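Local coordinates for protein putative sugar ABC transporter (Yersinia enterocolitica subsp. enterocolitica 8081, PDB 5ULB) that probably captures methylthioribose-like sugars in the periplasm for an ABC importer, and is seen with the alpha and beta anomers of a selenium analogue, 5-Se-methyl-5-selenoribofuranose, at residues A102-D107 with A267-L272; N144-W149 with G204-I209. All blocks are in the same frame, centred on the assembly; numbering follows the deposited sequence.

Interaction 1: residues A102-D107 with A267-L272; sequences AVSVFD and AVNLRL
In one lobe of this periplasmic-binding-protein fold, helix 262-278 packs on the sheet and runs nearly antiparallel to strand 102-106; the axes of the two short segments are 8.0 Å apart at 156°. The tight part is polar although it is buried. S104 has OG anti to its backbone N (chi1 -176°), which turns the hydroxyl up to the helix, where OG donates a 2.8 Å hydrogen bond to OD1 of N269. The donor sits above the amide's carbonyl plane, not on a lone pair. At the other end of that amide, ND2 of N269 bonds to I265 O and T120 OG1, so the group's orientation is fixed. L272 closes in alongside, its CD1 3.7 Å from S104 OG.

Against the 267-272 turns the packing loosens at either end of the strand segment. A102, partly exposed, meets K276 and I277 farther along the helix instead, and CB of F106 comes no nearer than 4.0 Å to N269 ND2. From that CB the ring leads away from the 267-272 turns, toward I265 and the bound sugar, whose pocket it lines with D107. One face of the ring carries CG of D107, 3.5 Å above its plane and displaced toward the rim.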
loop_
_atom_site.group_PDB
_atom_site.type_symbol
_atom_site.label_atom_id
_atom_site.label_comp_id
_atom_site.label_asym_id
_atom_site.label_seq_id
_atom_site.Cartn_x
_atom_site.Cartn_y
_atom_site.Cartn_z
ATOM N N ALA A 102 19.658 9.597 5.149
ATOM C CA ALA A 102 19.200 8.187 5.217
ATOM C C ALA A 102 17.901 8.028 4.424
ATOM O O ALA A 102 17.020 8.917 4.467
ATOM C CB ALA A 102 18.943 7.796 6.676
ATOM N N VAL A 103 17.743 6.853 3.713
ATOM C CA VAL A 103 16.605 6.743 2.845
ATOM C C VAL A 103 16.104 5.299 2.755
ATOM O O VAL A 103 16.930 4.367 2.583
ATOM C CB VAL A 103 16.856 7.361 1.458
ATOM C CG1 VAL A 103 18.160 6.839 0.834
ATOM C CG2 VAL A 103 15.671 7.265 0.525
ATOM N N SER A 104 14.784 5.150 2.811
ATOM C CA SER A 104 14.125 3.915 2.474
ATOM C C SER A 104 12.988 4.288 1.500
ATOM O O SER A 104 12.380 5.364 1.636
ATOM C CB SER A 104 13.569 3.212 3.712
ATOM O OG SER A 104 13.005 1.969 3.451
ATOM N N VAL A 105 12.649 3.383 0.552
ATOM C CA VAL A 105 11.635 3.623 -0.361
ATOM C C VAL A 105 10.661 2.456 -0.395
ATOM O O VAL A 105 10.998 1.327 -0.068
ATOM C CB VAL A 105 12.104 3.993 -1.765
ATOM C CG1 VAL A 105 13.050 5.234 -1.712
ATOM C CG2 VAL A 105 12.773 2.835 -2.478
ATOM N N PHE A 106 9.409 2.782 -0.756
ATOM C CA PHE A 106 8.321 1.807 -0.862
ATOM C C PHE A 106 7.668 1.942 -2.229
ATOM O O PHE A 106 7.342 3.064 -2.646
ATOM C CB PHE A 106 7.303 2.003 0.224
ATOM C CG PHE A 106 6.110 1.085 0.110
ATOM C CD1 PHE A 106 6.241 -0.316 0.234
ATOM C CD2 PHE A 106 4.903 1.577 -0.187
ATOM C CE1 PHE A 106 5.146 -1.110 0.023
ATOM C CE2 PHE A 106 3.816 0.739 -0.373
ATOM C CZ PHE A 106 3.920 -0.619 -0.345
ATOM N N ASP A 107 7.489 0.857 -2.964
ATOM C CA ASP A 107 6.823 0.867 -4.262
ATOM C C ASP A 107 7.383 1.920 -5.193
ATOM O O ASP A 107 6.593 2.529 -5.950
ATOM C CB ASP A 107 5.300 1.087 -4.056
ATOM C CG ASP A 107 4.554 -0.190 -3.794
ATOM O OD1 ASP A 107 5.131 -1.308 -3.857
ATOM O OD2 ASP A 107 3.283 -0.034 -3.557
ATOM N N ALA A 267 5.332 2.057 9.251
ATOM C CA ALA A 267 6.189 1.893 10.426
ATOM C C ALA A 267 7.530 1.249 10.044
ATOM O O ALA A 267 8.549 1.676 10.601
ATOM C CB ALA A 267 5.462 1.095 11.446
ATOM N N VAL A 268 7.489 0.162 9.248
ATOM C CA VAL A 268 8.743 -0.493 8.938
ATOM C C VAL A 268 9.659 0.414 8.173
ATOM O O VAL A 268 10.896 0.339 8.384
ATOM C CB VAL A 268 8.417 -1.835 8.281
ATOM C CG1 VAL A 268 9.607 -2.388 7.536
ATOM C CG2 VAL A 268 7.852 -2.818 9.311
ATOM N N ASN A 269 9.141 1.161 7.200
ATOM C CA ASN A 269 10.044 2.129 6.537
ATOM C C ASN A 269 10.659 3.113 7.507
ATOM O O ASN A 269 11.841 3.436 7.334
ATOM C CB ASN A 269 9.280 2.803 5.365
ATOM C CG ASN A 269 9.279 1.925 4.112
ATOM O OD1 ASN A 269 10.238 2.051 3.305
ATOM N ND2 ASN A 269 8.326 1.011 3.932
ATOM N N LEU A 270 9.938 3.559 8.492
ATOM C CA LEU A 270 10.524 4.421 9.530
ATOM C C LEU A 270 11.602 3.677 10.281
ATOM O O LEU A 270 12.644 4.235 10.563
ATOM C CB LEU A 270 9.378 5.012 10.406
ATOM C CG LEU A 270 9.744 6.156 11.308
ATOM C CD1 LEU A 270 10.499 5.737 12.551
ATOM C CD2 LEU A 270 10.347 7.317 10.624
ATOM N N ARG A 271 11.300 2.442 10.730
ATOM C CA ARG A 271 12.296 1.643 11.461
ATOM C C ARG A 271 13.602 1.548 10.664
ATOM O O ARG A 271 14.714 1.639 11.206
ATOM C CB ARG A 271 11.775 0.223 11.745
ATOM C CG ARG A 271 10.606 0.166 12.649
ATOM C CD ARG A 271 10.196 -1.305 12.834
ATOM N NE ARG A 271 8.906 -1.414 13.492
ATOM C CZ ARG A 271 8.235 -2.553 13.649
ATOM N NH1 ARG A 271 8.726 -3.673 13.206
ATOM N NH2 ARG A 271 7.093 -2.567 14.264
ATOM N N LEU A 272 13.496 1.291 9.353
ATOM C CA LEU A 272 14.661 1.206 8.490
ATOM C C LEU A 272 15.492 2.489 8.460
ATOM O O LEU A 272 16.678 2.447 8.576
ATOM C CB LEU A 272 14.263 0.744 7.070
ATOM C CG LEU A 272 13.843 -0.736 6.974
ATOM C CD1 LEU A 272 13.007 -0.956 5.722
ATOM C CD2 LEU A 272 15.112 -1.567 6.928
#

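Interaction 2: residues N144-W149 with G204-I209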
loop_
_atom_site.group_PDB
_atom_site.type_symbol
_atom_site.label_atom_id
_atom_site.label_comp_id
_atom_site.label_asym_id
_atom_site.label_seq_id
_atom_site.Cartn_x
_atom_site.Cartn_y
_atom_site.Cartn_z
ATOM N N ASN A 144 -16.294 -13.540 -17.571
ATOM C CA ASN A 144 -16.087 -12.194 -18.219
ATOM C C ASN A 144 -15.804 -11.193 -17.110
ATOM O O ASN A 144 -16.648 -11.088 -16.206
ATOM C CB ASN A 144 -17.348 -11.838 -18.999
ATOM C CG ASN A 144 -17.563 -12.785 -20.156
ATOM O OD1 ASN A 144 -16.594 -13.045 -20.905
ATOM N ND2 ASN A 144 -18.791 -13.335 -20.282
ATOM N N ILE A 145 -14.683 -10.493 -17.167
ATOM C CA ILE A 145 -14.236 -9.628 -16.045
ATOM C C ILE A 145 -13.994 -8.224 -16.512
ATOM O O ILE A 145 -13.666 -7.962 -17.677
ATOM C CB ILE A 145 -13.051 -10.220 -15.319
ATOM C CG1 ILE A 145 -11.771 -10.172 -16.110
ATOM C CG2 ILE A 145 -13.384 -11.676 -14.894
ATOM C CD1 ILE A 145 -10.565 -10.502 -15.330
ATOM N N ILE A 146 -14.024 -7.335 -15.494
ATOM C CA ILE A 146 -13.427 -5.999 -15.637
ATOM C C ILE A 146 -12.211 -5.977 -14.694
ATOM O O ILE A 146 -12.321 -6.440 -13.583
ATOM C CB ILE A 146 -14.464 -4.878 -15.206
ATOM C CG1 ILE A 146 -15.800 -5.046 -15.909
ATOM C CG2 ILE A 146 -13.866 -3.530 -15.434
ATOM C CD1 ILE A 146 -15.755 -5.077 -17.348
ATOM N N LYS A 147 -11.141 -5.340 -15.153
ATOM C CA LYS A 147 -9.963 -5.098 -14.328
ATOM C C LYS A 147 -9.956 -3.583 -13.977
ATOM O O LYS A 147 -10.166 -2.744 -14.814
ATOM C CB LYS A 147 -8.695 -5.463 -15.145
ATOM C CG LYS A 147 -7.385 -5.108 -14.429
ATOM C CD LYS A 147 -6.213 -5.771 -15.063
ATOM C CE LYS A 147 -5.860 -5.431 -16.446
ATOM N NZ LYS A 147 -5.267 -4.187 -16.627
ATOM N N LEU A 148 -9.678 -3.353 -12.690
ATOM C CA LEU A 148 -9.458 -1.931 -12.212
ATOM C C LEU A 148 -7.976 -1.820 -11.925
ATOM O O LEU A 148 -7.423 -2.527 -11.075
ATOM C CB LEU A 148 -10.253 -1.635 -10.967
ATOM C CG LEU A 148 -11.708 -2.161 -10.934
ATOM C CD1 LEU A 148 -12.372 -1.930 -9.579
ATOM C CD2 LEU A 148 -12.545 -1.551 -12.048
ATOM N N TRP A 149 -7.290 -0.928 -12.677
ATOM C CA TRP A 149 -5.856 -0.941 -12.732
ATOM C C TRP A 149 -5.373 0.412 -13.378
ATOM O O TRP A 149 -6.134 0.971 -14.167
ATOM C CB TRP A 149 -5.390 -2.100 -13.648
ATOM C CG TRP A 149 -3.937 -2.327 -13.832
ATOM C CD1 TRP A 149 -3.054 -2.911 -12.973
ATOM C CD2 TRP A 149 -3.130 -1.847 -14.946
ATOM N NE1 TRP A 149 -1.829 -2.841 -13.507
ATOM C CE2 TRP A 149 -1.794 -2.234 -14.724
ATOM C CE3 TRP A 149 -3.450 -1.217 -16.148
ATOM C CZ2 TRP A 149 -0.800 -2.005 -15.627
ATOM C CZ3 TRP A 149 -2.465 -0.949 -17.029
ATOM C CH2 TRP A 149 -1.172 -1.355 -16.755
ATOM N N GLY A 204 -25.685 -10.290 -16.730
ATOM C CA GLY A 204 -25.342 -11.610 -17.379
ATOM C C GLY A 204 -24.071 -11.528 -18.170
ATOM O O GLY A 204 -23.481 -12.570 -18.509
ATOM N N LYS A 205 -23.649 -10.325 -18.579
ATOM C CA LYS A 205 -22.505 -10.170 -19.441
ATOM C C LYS A 205 -21.200 -9.922 -18.710
ATOM O O LYS A 205 -20.114 -9.962 -19.345
ATOM C CB LYS A 205 -22.734 -9.079 -20.468
ATOM C CG LYS A 205 -23.895 -9.213 -21.343
ATOM C CD LYS A 205 -23.737 -10.333 -22.277
ATOM C CE LYS A 205 -25.006 -10.432 -23.197
ATOM N NZ LYS A 205 -24.856 -11.541 -24.119
ATOM N N ILE A 206 -21.261 -9.684 -17.395
ATOM C CA ILE A 206 -20.059 -9.516 -16.553
ATOM C C ILE A 206 -20.256 -10.492 -15.371
ATOM O O ILE A 206 -21.282 -10.493 -14.719
ATOM C CB ILE A 206 -19.900 -8.051 -15.983
ATOM C CG1 ILE A 206 -19.809 -7.071 -17.103
ATOM C CG2 ILE A 206 -18.710 -8.005 -15.080
ATOM C CD1 ILE A 206 -19.986 -5.627 -16.597
ATOM N N ASP A 207 -19.189 -11.241 -15.096
ATOM C CA ASP A 207 -19.200 -12.129 -13.927
ATOM C C ASP A 207 -18.507 -11.592 -12.690
ATOM O O ASP A 207 -18.964 -11.826 -11.549
ATOM C CB ASP A 207 -18.538 -13.471 -14.328
ATOM C CG ASP A 207 -19.296 -14.159 -15.454
ATOM O OD1 ASP A 207 -20.488 -14.371 -15.223
ATOM O OD2 ASP A 207 -18.735 -14.340 -16.568
ATOM N N ALA A 208 -17.364 -10.867 -12.886
ATOM C CA ALA A 208 -16.578 -10.483 -11.768
ATOM C C ALA A 208 -15.752 -9.258 -12.127
ATOM O O ALA A 208 -15.498 -8.980 -13.292
ATOM C CB ALA A 208 -15.696 -11.667 -11.285
ATOM N N ILE A 209 -15.252 -8.607 -11.053
ATOM C CA ILE A 209 -14.336 -7.479 -11.165
ATOM C C ILE A 209 -13.121 -7.726 -10.283
ATOM O O ILE A 209 -13.291 -8.084 -9.108
ATOM C CB ILE A 209 -15.061 -6.139 -10.833
ATOM C CG1 ILE A 209 -16.214 -5.921 -11.757
ATOM C CG2 ILE A 209 -14.087 -4.993 -10.773
ATOM C CD1 ILE A 209 -17.065 -4.706 -11.426
HETATM O O HOH W 1 -20.793 -13.075 -18.177
#
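D207, the residue just before strand 208-211, extends the pairing with strand 143-148 back by one step through its carboxylate. Its CB lies 3.6 Å from N144 O, and CG, anti to its own carbonyl carbon (chi1 -61°), comes to 3.7 Å from N144 N. At the tip, OD2 receives the N144 N-H over 2.8 Å, almost straight at 174° and on the anti lone pair. The same oxygen takes a hydrogen from a water molecule, which also donates to G204 O and accepts from N144 ND2. The planes of the N144 side-chain amide and the D207 carboxylate are nearly parallel, 17° apart. Backbone bonding runs the other way: N144 O accepts D207 N at 2.8 Å and, weakly, A208 N.

Beyond this corner, strands 143-148 and 208-211 run side by side in parallel, neighbours in the Rossmann-like α/β lobe of a periplasmic binding protein. I146 N donates to A208 O at 3.1 Å, while the CA-H groups of I145 and I209 point at A208 O and I146 O. I145 and A208 share the face covered by L135 of helix 124-138. On the other face I146 CB meets I209 CG1 at 4.0 Å, and I206 CG2 touches I146 CG1. Farther along, the side chains of L148 and I209 cross obliquely, L148 CG lying 3.7 Å from I209 CG2.

Overall arrangement
The two contacts lie on opposite sides of the chain's centre, 36 Å apart between centres and about 12 Å at their nearest atoms, without touching. Interaction 2 is nested along the chain inside the loop closed by interaction 1, yet both reach a mixed sheet that runs from lobe to lobe through the interrupted strand 285-294, with 102-106 in one lobe and the neighbouring strands 208-211 and 143-148 in the other. Such interleaving, with helix 262-278 returning to the first lobe, fits the multiple crossovers of this family. The sugar sits between the lobes: F106 and D107 line its pocket directly, whereas strands 143-148 and 208-211 lead to V150, T212 and W213 across it.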